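Local coordinates for protein glutamate receptor 1 (Adineta vaga, PDB 4IO7) that probably acts as a ligand-gated ion channel of the ionotropic glutamate receptor family, its extracellular ligand-binding domain closing round a free amino acid, at residues 87-92 against 138-143; 103-108 against 179-184. All blocks are in the same frame, centred on the assembly; numbering follows the deposited sequence. Where two conformers were deposited one is given.

Running from the N terminus, the chain first lays down strands of the lobe built round strand 9-14, then reaches 87-92, the loop that turns into helix 90-93. Strand 97-112 follows directly and carries 103-108 away into the mixed sheet. Interaction 1 closes a loop of 45 residues when 138-143, just after strand 133-136, comes back against 87-92. Interaction 2 closes a longer one of 70 when 179-184 pairs with 103-108. The segments alternate along the chain, so the two loops cross. Both contacts touch the bound phenylalanine: interaction 1 spans the cleft through the ligand, while interaction 2 ties strand 97-112 to the end of strand 176-180 within the mixed sheet.

Interaction 1 of 2, residues 87-92 against 138-143; sequences TVTSAR and GTAGED. With PHE (phenylalanine), chain F.
In the amino-acid cleft of this ligand-binding domain, of the periplasmic-binding-protein fold, T87 CB and A140 CB meet at 4.0 Å beside a bound phenylalanine. T87, R92 and A140 also bind L-glutamate in this receptor. No direct hydrogen bond joins the two segments; the ligand bridges them. R92, its chain extended from CG to NE, turns the edge of its guanidinium to the carboxylate, PHE C lying in its plane: NH1 donates almost straight to PHE O at 2.8 Å (177°), and NH2 to PHE OXT at 2.9 Å. T87 N adds a second straight bond to PHE O, while A140 N, at the start of helix 140-149, reaches PHE OXT at 2.8 Å. With OG1 anti to its own carbonyl carbon (chi1 -57°), T87 accepts from the ligand's amino group, PHE N to T87 OG1 being 2.8 Å. R92 NH1 also donates to T87 O at 3.0 Å, which steadies the guanidinium. Farther out, one water links T89 OG1 to D143 OD2, and a second joins that OD2 to R92 NH2, weakly. T89 OG1 caps helix 90-93, accepting from R92 N. Each carboxylate oxygen is thus gripped by two N-H donors, and the arginine and helix start probably stabilise its negative charge.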
ATOM      1  N   THR B  87      -7.421   4.936   7.355  1.00 15.06           N
ATOM      2  CA  THR B  87      -6.986   5.230   6.024  1.00 12.79           C
ATOM      3  C   THR B  87      -5.972   6.355   6.049  1.00  9.08           C
ATOM      4  O   THR B  87      -6.128   7.357   6.740  1.00 13.21           O
ATOM      5  CB  THR B  87      -8.185   5.606   5.158  1.00 17.98           C
ATOM      6  OG1 THR B  87      -9.118   4.525   5.192  1.00 14.58           O
ATOM      7  CG2 THR B  87      -7.800   5.905   3.702  1.00 13.59           C
ATOM      8  N   VAL B  88      -4.928   6.176   5.258  1.00 11.83           N
ATOM      9  CA  VAL B  88      -3.933   7.221   5.135  1.00  9.12           C
ATOM     10  C   VAL B  88      -4.455   8.278   4.155  1.00 12.25           C
ATOM     11  O   VAL B  88      -4.746   7.952   2.992  1.00 13.74           O
ATOM     12  CB  VAL B  88      -2.597   6.626   4.621  1.00 12.26           C
ATOM     13  CG1 VAL B  88      -1.537   7.728   4.543  1.00 16.58           C
ATOM     14  CG2 VAL B  88      -2.137   5.477   5.551  1.00 15.28           C
ATOM     15  N   THR B  89      -4.603   9.534   4.607  1.00 13.43           N
ATOM     16  CA  THR B  89      -5.100  10.598   3.725  1.00 11.31           C
ATOM     17  C   THR B  89      -4.169  11.795   3.791  1.00 10.64           C
ATOM     18  O   THR B  89      -3.431  11.974   4.783  1.00 12.13           O
ATOM     19  CB  THR B  89      -6.543  11.096   4.094  1.00 12.86           C
ATOM     20  OG1 THR B  89      -6.459  11.857   5.299  1.00 13.66           O
ATOM     21  CG2 THR B  89      -7.515   9.924   4.252  1.00 14.15           C
ATOM     22  N   SER B  90      -4.229  12.632   2.772  1.00 11.29           N
ATOM     23  CA  SER B  90      -3.375  13.829   2.716  0.59 12.91           C
ATOM     24  C   SER B  90      -3.658  14.798   3.874  1.00 13.06           C
ATOM     25  O   SER B  90      -2.733  15.328   4.494  1.00 14.74           O
ATOM     26  CB  SER B  90      -3.496  14.553   1.381  0.59 15.06           C
ATOM     27  OG  SER B  90      -4.794  15.026   1.107  0.59 14.61           O
ATOM     28  N   ALA B  91      -4.926  14.991   4.190  1.00 15.72           N
ATOM     29  CA  ALA B  91      -5.296  15.884   5.285  1.00 22.88           C
ATOM     30  C   ALA B  91      -4.794  15.351   6.648  1.00 16.42           C
ATOM     31  O   ALA B  91      -4.348  16.140   7.490  1.00 15.75           O
ATOM     32  CB  ALA B  91      -6.814  16.090   5.303  1.00 25.48           C
ATOM     33  N   ARG B  92      -4.871  14.037   6.875  1.00 14.06           N
ATOM     34  CA  ARG B  92      -4.361  13.467   8.131  1.00 11.86           C
ATOM     35  C   ARG B  92      -2.846  13.584   8.183  1.00 17.15           C
ATOM     36  O   ARG B  92      -2.270  13.929   9.226  1.00 13.11           O
ATOM     37  CB  ARG B  92      -4.827  12.004   8.329  1.00 12.56           C
ATOM     38  CG  ARG B  92      -6.353  11.891   8.543  1.00 12.31           C
ATOM     39  CD  ARG B  92      -6.878  10.482   8.469  1.00 10.14           C
ATOM     40  NE  ARG B  92      -8.325  10.450   8.598  1.00 14.90           N
ATOM     41  CZ  ARG B  92      -9.062   9.348   8.534  1.00 16.83           C
ATOM     42  NH1 ARG B  92      -8.495   8.163   8.333  1.00 11.28           N
ATOM     43  NH2 ARG B  92     -10.379   9.428   8.687  1.00 13.56           N
ATOM     44  N   GLY B 138     -16.605  11.979   9.659  1.00 19.22           N
ATOM     45  CA  GLY B 138     -15.233  11.902  10.122  1.00 18.88           C
ATOM     46  C   GLY B 138     -14.489  10.677   9.596  1.00 20.15           C
ATOM     47  O   GLY B 138     -13.707  10.082  10.309  1.00 18.91           O
ATOM     48  N   THR B 139     -14.710  10.346   8.331  1.00 19.25           N
ATOM     49  CA  THR B 139     -14.068   9.222   7.700  1.00 18.35           C
ATOM     50  C   THR B 139     -13.668   9.567   6.298  1.00 23.20           C
ATOM     51  O   THR B 139     -14.138  10.531   5.716  1.00 21.16           O
ATOM     52  CB  THR B 139     -14.996   7.986   7.589  1.00 19.24           C
ATOM     53  OG1 THR B 139     -16.119   8.282   6.744  1.00 19.45           O
ATOM     54  CG2 THR B 139     -15.493   7.583   8.936  1.00 17.72           C
ATOM     55  N   ALA B 140     -12.809   8.726   5.749  1.00 19.84           N
ATOM     56  CA  ALA B 140     -12.353   8.836   4.375  1.00 22.84           C
ATOM     57  C   ALA B 140     -13.500   8.741   3.389  1.00 22.25           C
ATOM     58  O   ALA B 140     -13.456   9.292   2.298  1.00 19.57           O
ATOM     59  CB  ALA B 140     -11.343   7.732   4.091  1.00 22.91           C
ATOM     60  N   GLY B 141     -14.536   8.022   3.754  1.00 19.56           N
ATOM     61  CA  GLY B 141     -15.706   7.967   2.902  1.00 19.87           C
ATOM     62  C   GLY B 141     -16.419   9.305   2.801  1.00 20.05           C
ATOM     63  O   GLY B 141     -16.927   9.676   1.733  1.00 16.19           O
ATOM     64  N   GLU B 142     -16.484  10.043   3.906  1.00 16.32           N
ATOM     65  CA  GLU B 142     -17.005  11.406   3.845  1.00 17.89           C
ATOM     66  C   GLU B 142     -16.126  12.287   2.926  1.00 16.26           C
ATOM     67  O   GLU B 142     -16.649  13.071   2.102  1.00 19.49           O
ATOM     68  CB  GLU B 142     -17.080  12.027   5.238  1.00 16.54           C
ATOM     69  CG  GLU B 142     -17.778  13.385   5.244  1.00 17.34           C
ATOM     70  CD  GLU B 142     -17.741  14.044   6.600  1.00 25.19           C
ATOM     71  OE1 GLU B 142     -16.818  13.737   7.378  1.00 24.80           O
ATOM     72  OE2 GLU B 142     -18.627  14.887   6.875  1.00 30.69           O
ATOM     73  N   ASP B 143     -14.812  12.152   3.037  1.00 20.91           N
ATOM     74  CA  ASP B 143     -13.889  12.957   2.197  1.00 23.46           C
ATOM     75  C   ASP B 143     -14.161  12.703   0.727  1.00 20.86           C
ATOM     76  O   ASP B 143     -14.277  13.638  -0.069  1.00 23.27           O
ATOM     77  CB  ASP B 143     -12.417  12.615   2.443  1.00 28.50           C
ATOM     78  CG  ASP B 143     -11.987  12.787   3.885  1.00 37.55           C
ATOM     79  OD1 ASP B 143     -12.583  13.607   4.605  1.00 34.12           O
ATOM     80  OD2 ASP B 143     -11.003  12.117   4.285  1.00 45.27           O
TER
HETATM   81  N   PHE F 301     -10.997   3.619   7.085  1.00 13.32           N
HETATM   82  CA  PHE F 301     -11.927   4.740   7.367  1.00 16.34           C
HETATM   83  C   PHE F 301     -11.147   5.966   7.798  1.00 14.35           C
HETATM   84  O   PHE F 301      -9.997   5.858   8.251  1.00 12.94           O
HETATM   85  CB  PHE F 301     -12.892   4.418   8.498  1.00 18.69           C
HETATM   86  CG  PHE F 301     -13.958   3.432   8.136  1.00 26.71           C
HETATM   87  CD1 PHE F 301     -15.064   3.825   7.381  1.00 24.00           C
HETATM   88  CD2 PHE F 301     -13.875   2.101   8.590  1.00 30.29           C
HETATM   89  CE1 PHE F 301     -16.081   2.899   7.060  1.00 30.36           C
HETATM   90  CE2 PHE F 301     -14.871   1.163   8.279  1.00 30.41           C
HETATM   91  CZ  PHE F 301     -15.967   1.553   7.503  1.00 38.75           C
HETATM   92  OXT PHE F 301     -11.739   7.057   7.774  1.00 13.50           O
HETATM   93  O   HOH W   1      -8.988  12.865   5.625  1.00 19.12           O
HETATM   94  O   HOH W   2     -11.542  11.711   7.464  1.00 30.84           O

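Interaction 2 of 2, residues 103-108 against 179-184; sequences SDNSMR and MDIGTA. With PHE (phenylalanine), chain F.
From its CB, 3.5 Å from N105 OD1, the side chain of D180, which also binds L-glutamate, rises across the amide of N105 towards the ligand. Its CG lies 3.7 Å from N105 ND2, and from there the two oxygens part company. OD1 accepts from N105 ND2 at 3.2 Å (165°); the donor keeps to its own amide plane but meets the carboxylate from above, the two flat groups standing 82° apart. OD1 also has the CG of M107 beside it. D180 OD2 goes to the ligand, taking a hydrogen bond from PHE N at 2.7 Å. With CG of N105 anti to the backbone N (chi1 -173°), the amide is carried to the aspartate; its ND2 is bonded to S205 OG as well, and N105 OD1 reaches G182 N through a water.

This acidic group sits where strand 176-180 passes into helix 181-190, at the position just before the helix, and strand 97-112 pairs antiparallel with the strand that delivers it. R108 and M179 form a hydrogen-bonded pair, R108 N to M179 O at 2.9 Å and M179 N to R108 O at 3.2 Å. M107 and D180 are the neighbouring non-hydrogen-bonded pair, their side chains diverging. One residue on, the strand hands over to the helix: I181 N donates to S106 O at 2.8 Å, the bond bent. The I181 side chain crosses that of R108 obliquely, I181 CD1 to R108 CD at 4.0 Å, with CG2 against S106 OG, whose own hydrogen-bond partner is D201.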
ATOM      1  N   SER B 103      -1.992  -2.601   5.069  1.00 17.88           N
ATOM      2  CA  SER B 103      -2.979  -3.216   4.204  1.00 18.65           C
ATOM      3  C   SER B 103      -3.349  -2.276   3.081  1.00 21.30           C
ATOM      4  O   SER B 103      -3.371  -1.034   3.259  1.00 16.33           O
ATOM      5  CB  SER B 103      -4.252  -3.522   5.005  1.00 25.24           C
ATOM      6  OG  SER B 103      -5.232  -4.214   4.223  1.00 24.18           O
ATOM      7  N   ASP B 104      -3.615  -2.859   1.918  1.00 17.34           N
ATOM      8  CA  ASP B 104      -4.281  -2.095   0.868  1.00 19.98           C
ATOM      9  C   ASP B 104      -5.741  -1.923   1.230  1.00 18.93           C
ATOM     10  O   ASP B 104      -6.264  -2.598   2.146  1.00 19.75           O
ATOM     11  CB  ASP B 104      -4.119  -2.745  -0.522  1.00 25.86           C
ATOM     12  CG  ASP B 104      -4.674  -4.162  -0.599  1.00 43.26           C
ATOM     13  OD1 ASP B 104      -5.292  -4.634   0.381  1.00 49.42           O
ATOM     14  OD2 ASP B 104      -4.492  -4.806  -1.660  1.00 47.48           O
ATOM     15  N   ASN B 105      -6.420  -1.025   0.520  1.00 19.18           N
ATOM     16  CA  ASN B 105      -7.804  -0.726   0.839  1.00 21.18           C
ATOM     17  C   ASN B 105      -8.501  -0.108  -0.362  1.00 15.86           C
ATOM     18  O   ASN B 105      -7.854   0.425  -1.265  1.00 14.69           O
ATOM     19  CB  ASN B 105      -7.899   0.239   2.033  1.00 17.02           C
ATOM     20  CG  ASN B 105      -9.332   0.445   2.505  1.00 16.23           C
ATOM     21  OD1 ASN B 105     -10.076  -0.511   2.681  1.00 18.51           O
ATOM     22  ND2 ASN B 105      -9.734   1.696   2.670  1.00 17.15           N
ATOM     23  N   SER B 106      -9.820  -0.190  -0.352  1.00 18.12           N
ATOM     24  CA  SER B 106     -10.670   0.520  -1.310  1.00 17.54           C
ATOM     25  C   SER B 106     -12.037   0.522  -0.661  1.00 21.25           C
ATOM     26  O   SER B 106     -12.198  -0.085   0.398  1.00 19.44           O
ATOM     27  CB  SER B 106     -10.707  -0.217  -2.657  1.00 18.72           C
ATOM     28  OG  SER B 106     -11.237  -1.536  -2.520  1.00 24.68           O
ATOM     29  N   MET B 107     -13.006   1.203  -1.276  1.00 15.70           N
ATOM     30  CA  MET B 107     -14.356   1.231  -0.753  1.00 14.08           C
ATOM     31  C   MET B 107     -15.309   0.576  -1.717  1.00 16.17           C
ATOM     32  O   MET B 107     -15.031   0.494  -2.919  1.00 18.55           O
ATOM     33  CB  MET B 107     -14.788   2.666  -0.455  1.00 16.52           C
ATOM     34  CG  MET B 107     -14.090   3.246   0.769  1.00 17.60           C
ATOM     35  SD  MET B 107     -14.792   4.833   1.235  1.00 23.68           S
ATOM     36  CE  MET B 107     -13.969   5.859   0.015  1.00 28.77           C
ATOM     37  N   ARG B 108     -16.432   0.105  -1.180  1.00 16.08           N
ATOM     38  CA  ARG B 108     -17.552  -0.374  -1.982  1.00 18.25           C
ATOM     39  C   ARG B 108     -18.877   0.218  -1.483  1.00 21.44           C
ATOM     40  O   ARG B 108     -18.993   0.693  -0.350  1.00 16.27           O
ATOM     41  CB  ARG B 108     -17.623  -1.897  -1.967  1.00 29.02           C
ATOM     42  CG  ARG B 108     -16.413  -2.548  -2.657  1.00 28.52           C
ATOM     43  CD  ARG B 108     -16.726  -3.866  -3.218  1.00 36.63           C
ATOM     44  NE  ARG B 108     -17.771  -3.827  -4.230  1.00 32.46           N
ATOM     45  CZ  ARG B 108     -18.403  -4.914  -4.629  1.00 35.77           C
ATOM     46  NH1 ARG B 108     -18.071  -6.075  -4.083  1.00 35.10           N
ATOM     47  NH2 ARG B 108     -19.359  -4.852  -5.549  1.00 33.73           N
ATOM     48  N   MET B 179     -18.416   1.722   2.609  1.00 22.65           N
ATOM     49  CA  MET B 179     -17.554   1.104   3.606  1.00 20.29           C
ATOM     50  C   MET B 179     -16.291   0.663   2.940  1.00 18.54           C
ATOM     51  O   MET B 179     -16.296   0.331   1.750  1.00 17.79           O
ATOM     52  CB  MET B 179     -18.195  -0.163   4.205  1.00 23.57           C
ATOM     53  CG  MET B 179     -19.098   0.050   5.401  1.00 28.39           C
ATOM     54  SD  MET B 179     -19.726  -1.520   6.066  1.00 32.99           S
ATOM     55  CE  MET B 179     -18.384  -1.976   7.180  1.00 37.60           C
ATOM     56  N   ASP B 180     -15.212   0.616   3.717  1.00 17.25           N
ATOM     57  CA  ASP B 180     -13.990  -0.091   3.312  1.00 19.46           C
ATOM     58  C   ASP B 180     -14.314  -1.520   2.914  1.00 18.37           C
ATOM     59  O   ASP B 180     -15.185  -2.144   3.515  1.00 20.34           O
ATOM     60  CB  ASP B 180     -13.021  -0.133   4.475  1.00 20.14           C
ATOM     61  CG  ASP B 180     -12.601   1.258   4.929  1.00 20.34           C
ATOM     62  OD1 ASP B 180     -12.518   2.173   4.079  1.00 20.15           O
ATOM     63  OD2 ASP B 180     -12.337   1.416   6.140  1.00 19.11           O
ATOM     64  N   ILE B 181     -13.581  -2.042   1.926  1.00 18.35           N
ATOM     65  CA  ILE B 181     -13.938  -3.297   1.279  1.00 20.60           C
ATOM     66  C   ILE B 181     -13.823  -4.481   2.229  1.00 21.61           C
ATOM     67  O   ILE B 181     -14.724  -5.322   2.272  1.00 22.38           O
ATOM     68  CB  ILE B 181     -13.088  -3.534  -0.004  1.00 19.11           C
ATOM     69  CG1 ILE B 181     -13.575  -4.770  -0.761  1.00 28.51           C
ATOM     70  CG2 ILE B 181     -11.620  -3.646   0.316  1.00 24.86           C
ATOM     71  CD1 ILE B 181     -13.033  -4.874  -2.187  1.00 31.77           C
ATOM     72  N   GLY B 182     -12.757  -4.529   3.024  1.00 20.27           N
ATOM     73  CA  GLY B 182     -12.579  -5.636   3.962  1.00 25.67           C
ATOM     74  C   GLY B 182     -13.738  -5.780   4.940  1.00 21.09           C
ATOM     75  O   GLY B 182     -14.311  -6.884   5.111  1.00 22.99           O
ATOM     76  N   THR B 183     -14.093  -4.687   5.614  1.00 22.42           N
ATOM     77  CA  THR B 183     -15.185  -4.760   6.588  1.00 24.07           C
ATOM     78  C   THR B 183     -16.542  -4.861   5.899  1.00 25.93           C
ATOM     79  O   THR B 183     -17.474  -5.472   6.434  1.00 23.42           O
ATOM     80  CB  THR B 183     -15.171  -3.581   7.560  1.00 25.63           C
ATOM     81  OG1 THR B 183     -15.006  -2.368   6.836  1.00 22.12           O
ATOM     82  CG2 THR B 183     -14.004  -3.703   8.543  1.00 21.05           C
ATOM     83  N   ALA B 184     -16.650  -4.298   4.696  1.00 23.90           N
ATOM     84  CA  ALA B 184     -17.904  -4.351   3.940  1.00 22.30           C
ATOM     85  C   ALA B 184     -18.215  -5.782   3.521  1.00 22.76           C
ATOM     86  O   ALA B 184     -19.355  -6.257   3.630  1.00 24.34           O
ATOM     87  CB  ALA B 184     -17.825  -3.444   2.708  1.00 24.46           C
TER
HETATM   88  N   PHE F 301     -10.997   3.619   7.085  1.00 13.32           N
HETATM   89  CA  PHE F 301     -11.927   4.740   7.367  1.00 16.34           C
HETATM   90  C   PHE F 301     -11.147   5.966   7.798  1.00 14.35           C
HETATM   91  O   PHE F 301      -9.997   5.858   8.251  1.00 12.94           O
HETATM   92  CB  PHE F 301     -12.892   4.418   8.498  1.00 18.69           C
HETATM   93  CG  PHE F 301     -13.958   3.432   8.136  1.00 26.71           C
HETATM   94  CD1 PHE F 301     -15.064   3.825   7.381  1.00 24.00           C
HETATM   95  CD2 PHE F 301     -13.875   2.101   8.590  1.00 30.29           C
HETATM   96  CE1 PHE F 301     -16.081   2.899   7.060  1.00 30.36           C
HETATM   97  CE2 PHE F 301     -14.871   1.163   8.279  1.00 30.41           C
HETATM   98  CZ  PHE F 301     -15.967   1.553   7.503  1.00 38.75           C
HETATM   99  OXT PHE F 301     -11.739   7.057   7.774  1.00 13.50           O
HETATM  100  O   HOH W   3     -10.239  -3.077   3.588  1.00 19.43           O